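Local coordinates for putative periplasmic protein (Salmonella enterica, PDB 3OE3), which probably protects the bacterium against host lysozyme, as a periplasmic inhibitor of C-type lysozymes with a beta-barrel fold, at residues Y61-E73 with E76-L88. Numbering follows the deposited sequence.
Sequences YTYKLYTKGKTAE and EGDDKPVLSNCSL
With chi1 at -54° and a sharp bend at chi2 (-83°), the side chain of E73 folds over to the backbone at S84 and N85, where OE1 accepts the N-H of N85 at 3.0 Å from above the carboxylate plane. The hydroxyl of T62 instead sits between its own backbone N and carbonyl carbon (chi1 65°), which turns OG1 to the amide of G77, and that N donates to it at 2.8 Å. Water 1 reinforces this second grip by donating to both T62 O and G77 O. Alongside, the ring of Y63 runs beside the side chain of E76, its plane nearly parallel to that of the carboxylate, while V82 CG2 meets the ring edge 4.3 Å from CE1. A second water links Y66 OH, weakly, to D79 OD1. At the far end the pairing is regular antiparallel sheet: A72 and C86 exchange backbone hydrogen bonds, and L88 N donates to K70 O at 2.9 Å. The CB atoms of A72 and C86 touch, and both side chains rest on Y10, beside the disulfide from C86 to C12. Residues 70-73 thus pair with 85-88 in the barrel hairpin 71-76/80-88, while T62 and Y63, just before strand 64-68, and Y66 within it reach residues 76-82. Side-chain oxygens therefore supplement the backbone pairing, E73 at the corner between the A72/C86 pair and the L74 bonds to V82 and L83, T62 at the G77 turn.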
loop_
_atom_site.group_PDB
_atom_site.type_symbol
_atom_site.label_atom_id
_atom_site.label_comp_id
_atom_site.label_asym_id
_atom_site.label_seq_id
_atom_site.Cartn_x
_atom_site.Cartn_y
_atom_site.Cartn_z
ATOM N N TYR C 61 12.709 -5.712 7.236
ATOM C CA TYR C 61 12.890 -4.372 6.702
ATOM C C TYR C 61 13.148 -3.398 7.835
ATOM O O TYR C 61 12.596 -3.541 8.926
ATOM C CB TYR C 61 11.657 -3.934 5.919
ATOM C CG TYR C 61 11.390 -4.769 4.692
ATOM C CD1 TYR C 61 11.832 -4.364 3.440
ATOM C CD2 TYR C 61 10.706 -5.971 4.787
ATOM C CE1 TYR C 61 11.589 -5.128 2.318
ATOM C CE2 TYR C 61 10.462 -6.745 3.670
ATOM C CZ TYR C 61 10.906 -6.316 2.439
ATOM O OH TYR C 61 10.663 -7.085 1.327
ATOM N N THR C 62 13.986 -2.405 7.579
ATOM C CA THR C 62 14.319 -1.430 8.609
ATOM C C THR C 62 13.841 -0.023 8.250
ATOM O O THR C 62 14.240 0.952 8.880
ATOM C CB THR C 62 15.838 -1.394 8.882
ATOM O OG1 THR C 62 16.523 -0.933 7.712
ATOM C CG2 THR C 62 16.350 -2.790 9.256
ATOM N N TYR C 63 12.970 0.087 7.246
ATOM C CA TYR C 63 12.388 1.375 6.913
ATOM C C TYR C 63 11.591 1.935 8.076
ATOM O O TYR C 63 10.805 1.224 8.710
ATOM C CB TYR C 63 11.469 1.270 5.684
ATOM C CG TYR C 63 12.193 0.901 4.403
ATOM C CD1 TYR C 63 13.146 1.756 3.840
ATOM C CD2 TYR C 63 11.916 -0.287 3.749
ATOM C CE1 TYR C 63 13.789 1.427 2.678
ATOM C CE2 TYR C 63 12.571 -0.630 2.577
ATOM C CZ TYR C 63 13.513 0.228 2.050
ATOM O OH TYR C 63 14.169 -0.106 0.887
ATOM N N LYS C 64 11.802 3.218 8.342
ATOM C CA LYS C 64 10.965 3.975 9.246
ATOM C C LYS C 64 10.598 5.316 8.599
ATOM O O LYS C 64 11.422 5.973 7.934
ATOM C CB LYS C 64 11.665 4.183 10.595
ATOM C CG LYS C 64 11.854 2.900 11.389
ATOM C CD LYS C 64 12.507 3.181 12.744
ATOM C CE LYS C 64 12.448 1.964 13.655
ATOM N NZ LYS C 64 12.937 0.735 12.976
ATOM N N LEU C 65 9.343 5.700 8.783
ATOM C CA LEU C 65 8.806 6.905 8.188
ATOM C C LEU C 65 8.448 7.834 9.332
ATOM O O LEU C 65 7.600 7.513 10.185
ATOM C CB LEU C 65 7.556 6.552 7.351
ATOM C CG LEU C 65 6.743 7.724 6.797
ATOM C CD1 LEU C 65 7.559 8.460 5.730
ATOM C CD2 LEU C 65 5.386 7.242 6.223
ATOM N N TYR C 66 9.120 8.979 9.391
ATOM C CA TYR C 66 8.865 9.929 10.454
ATOM C C TYR C 66 8.124 11.114 9.890
ATOM O O TYR C 66 8.599 11.756 8.955
ATOM C CB TYR C 66 10.177 10.390 11.083
ATOM C CG TYR C 66 10.939 9.267 11.728
ATOM C CD1 TYR C 66 10.766 8.971 13.067
ATOM C CD2 TYR C 66 11.818 8.486 10.994
ATOM C CE1 TYR C 66 11.457 7.935 13.661
ATOM C CE2 TYR C 66 12.512 7.449 11.581
ATOM C CZ TYR C 66 12.329 7.183 12.915
ATOM O OH TYR C 66 13.025 6.152 13.506
ATOM N N THR C 67 6.960 11.416 10.453
ATOM C CA THR C 67 6.167 12.512 9.926
ATOM C C THR C 67 5.747 13.476 11.023
ATOM O O THR C 67 5.554 13.087 12.177
ATOM C CB THR C 67 4.915 12.012 9.169
ATOM O OG1 THR C 67 3.841 11.784 10.091
ATOM C CG2 THR C 67 5.218 10.721 8.398
ATOM N N LYS C 68 5.614 14.739 10.632
ATOM C CA LYS C 68 5.290 15.830 11.530
ATOM C C LYS C 68 4.558 16.868 10.702
ATOM O O LYS C 68 5.152 17.488 9.829
ATOM C CB LYS C 68 6.573 16.431 12.099
ATOM C CG LYS C 68 6.354 17.556 13.093
ATOM C CD LYS C 68 5.715 17.045 14.368
ATOM C CE LYS C 68 5.478 18.181 15.353
ATOM N NZ LYS C 68 6.736 18.927 15.636
ATOM N N GLY C 69 3.268 17.054 10.966
ATOM C CA GLY C 69 2.471 17.976 10.176
ATOM C C GLY C 69 2.466 17.577 8.708
ATOM O O GLY C 69 2.060 16.466 8.347
ATOM N N LYS C 70 2.938 18.482 7.860
ATOM C CA LYS C 70 2.946 18.261 6.417
ATOM C C LYS C 70 4.259 17.666 5.950
ATOM O O LYS C 70 4.444 17.439 4.753
ATOM C CB LYS C 70 2.735 19.582 5.679
ATOM C CG LYS C 70 1.446 20.286 6.018
ATOM C CD LYS C 70 1.354 21.595 5.269
ATOM C CE LYS C 70 0.239 22.456 5.826
ATOM N NZ LYS C 70 0.638 23.881 5.802
ATOM N N THR C 71 5.176 17.424 6.883
ATOM C CA THR C 71 6.522 17.030 6.513
ATOM C C THR C 71 6.791 15.572 6.846
ATOM O O THR C 71 6.085 14.954 7.646
ATOM C CB THR C 71 7.588 17.921 7.190
ATOM O OG1 THR C 71 7.703 17.578 8.575
ATOM C CG2 THR C 71 7.222 19.397 7.050
ATOM N N ALA C 72 7.818 15.015 6.223
ATOM C CA ALA C 72 8.131 13.610 6.435
ATOM C C ALA C 72 9.581 13.326 6.056
ATOM O O ALA C 72 10.197 14.075 5.293
ATOM C CB ALA C 72 7.196 12.724 5.621
ATOM N N GLU C 73 10.100 12.222 6.582
ATOM C CA GLU C 73 11.438 11.753 6.273
ATOM C C GLU C 73 11.379 10.240 6.236
ATOM O O GLU C 73 10.804 9.623 7.131
ATOM C CB GLU C 73 12.437 12.179 7.362
ATOM C CG GLU C 73 12.457 13.671 7.678
ATOM C CD GLU C 73 13.328 14.461 6.719
ATOM O OE1 GLU C 73 14.090 13.834 5.961
ATOM O OE2 GLU C 73 13.256 15.707 6.727
ATOM N N GLU C 76 16.312 4.298 6.667
ATOM C CA GLU C 76 16.479 2.864 6.842
ATOM C C GLU C 76 17.678 2.660 7.752
ATOM O O GLU C 76 18.471 3.587 7.959
ATOM C CB GLU C 76 16.731 2.184 5.487
ATOM C CG GLU C 76 17.971 2.702 4.769
ATOM C CD GLU C 76 18.137 2.128 3.366
ATOM O OE1 GLU C 76 17.543 1.067 3.080
ATOM O OE2 GLU C 76 18.866 2.740 2.552
ATOM N N GLY C 77 17.815 1.454 8.286
ATOM C CA GLY C 77 18.953 1.126 9.126
ATOM C C GLY C 77 19.141 2.121 10.254
ATOM O O GLY C 77 18.186 2.508 10.933
ATOM N N ASP C 78 20.388 2.525 10.466
ATOM C CA ASP C 78 20.722 3.473 11.522
ATOM C C ASP C 78 20.446 4.899 11.080
ATOM O O ASP C 78 21.363 5.717 10.972
ATOM C CB ASP C 78 22.191 3.321 11.928
ATOM C CG ASP C 78 22.595 4.284 13.032
ATOM O OD1 ASP C 78 21.707 4.762 13.769
ATOM O OD2 ASP C 78 23.805 4.564 13.164
ATOM N N ASP C 79 19.169 5.191 10.835
ATOM C CA ASP C 79 18.745 6.513 10.381
ATOM C C ASP C 79 19.494 6.985 9.132
ATOM O O ASP C 79 19.820 8.165 8.994
ATOM C CB ASP C 79 18.846 7.546 11.512
ATOM C CG ASP C 79 17.892 7.252 12.661
ATOM O OD1 ASP C 79 16.832 6.623 12.422
ATOM O OD2 ASP C 79 18.213 7.642 13.810
ATOM N N LYS C 80 19.774 6.053 8.227
ATOM C CA LYS C 80 20.335 6.390 6.924
ATOM C C LYS C 80 19.238 6.964 6.027
ATOM O O LYS C 80 18.225 6.320 5.811
ATOM C CB LYS C 80 20.921 5.143 6.279
ATOM C CG LYS C 80 21.548 5.404 4.914
ATOM C CD LYS C 80 22.255 4.177 4.367
ATOM C CE LYS C 80 23.000 4.511 3.083
ATOM N NZ LYS C 80 23.767 3.343 2.558
ATOM N N PRO C 81 19.438 8.185 5.513
ATOM C CA PRO C 81 18.425 8.841 4.682
ATOM C C PRO C 81 18.085 8.038 3.440
ATOM O O PRO C 81 18.975 7.529 2.758
ATOM C CB PRO C 81 19.089 10.167 4.291
ATOM C CG PRO C 81 20.114 10.404 5.354
ATOM C CD PRO C 81 20.616 9.043 5.730
ATOM N N VAL C 82 16.793 7.932 3.153
ATOM C CA VAL C 82 16.332 7.340 1.910
ATOM C C VAL C 82 15.661 8.432 1.078
ATOM O O VAL C 82 16.047 8.676 -0.067
ATOM C CB VAL C 82 15.364 6.188 2.163
ATOM C CG1 VAL C 82 14.847 5.638 0.842
ATOM C CG2 VAL C 82 16.054 5.101 2.982
ATOM N N LEU C 83 14.688 9.111 1.674
ATOM C CA LEU C 83 14.066 10.275 1.055
ATOM C C LEU C 83 13.991 11.358 2.119
ATOM O O LEU C 83 13.545 11.088 3.235
ATOM C CB LEU C 83 12.682 9.929 0.503
ATOM C CG LEU C 83 12.653 9.007 -0.708
ATOM C CD1 LEU C 83 11.230 8.533 -0.962
ATOM C CD2 LEU C 83 13.215 9.719 -1.944
ATOM N N SER C 84 14.441 12.574 1.790
ATOM C CA SER C 84 14.666 13.603 2.807
ATOM C C SER C 84 13.902 14.881 2.511
ATOM O O SER C 84 13.615 15.188 1.347
ATOM C CB SER C 84 16.156 13.949 2.920
ATOM O OG SER C 84 16.954 12.826 3.271
ATOM N N ASN C 85 13.561 15.608 3.569
ATOM C CA ASN C 85 12.896 16.896 3.445
ATOM C C ASN C 85 11.652 16.782 2.578
ATOM O O ASN C 85 11.434 17.562 1.663
ATOM C CB ASN C 85 13.870 17.942 2.887
ATOM C CG ASN C 85 13.295 19.350 2.892
ATOM O OD1 ASN C 85 12.522 19.728 3.774
ATOM N ND2 ASN C 85 13.686 20.137 1.903
ATOM N N CYS C 86 10.819 15.796 2.883
ATOM C CA CYS C 86 9.588 15.600 2.128
ATOM C C CYS C 86 8.476 16.493 2.653
ATOM O O CYS C 86 8.325 16.666 3.862
ATOM C CB CYS C 86 9.146 14.132 2.211
ATOM S SG CYS C 86 10.371 12.977 1.498
ATOM N N SER C 87 7.704 17.082 1.749
ATOM C CA SER C 87 6.531 17.851 2.171
ATOM C C SER C 87 5.365 17.463 1.305
ATOM O O SER C 87 5.541 17.170 0.122
ATOM C CB SER C 87 6.778 19.356 2.049
ATOM O OG SER C 87 7.620 19.816 3.088
ATOM N N LEU C 88 4.165 17.463 1.882
ATOM C CA LEU C 88 2.973 17.263 1.071
ATOM C C LEU C 88 2.998 18.192 -0.137
ATOM O O LEU C 88 3.204 19.397 -0.003
ATOM C CB LEU C 88 1.707 17.515 1.881
ATOM C CG LEU C 88 1.430 16.507 2.990
ATOM C CD1 LEU C 88 0.226 16.960 3.814
ATOM C CD2 LEU C 88 1.206 15.099 2.417
HETATM O O HOH W 1 15.317 2.486 10.859
HETATM O O HOH W 2 15.165 7.830 14.258
#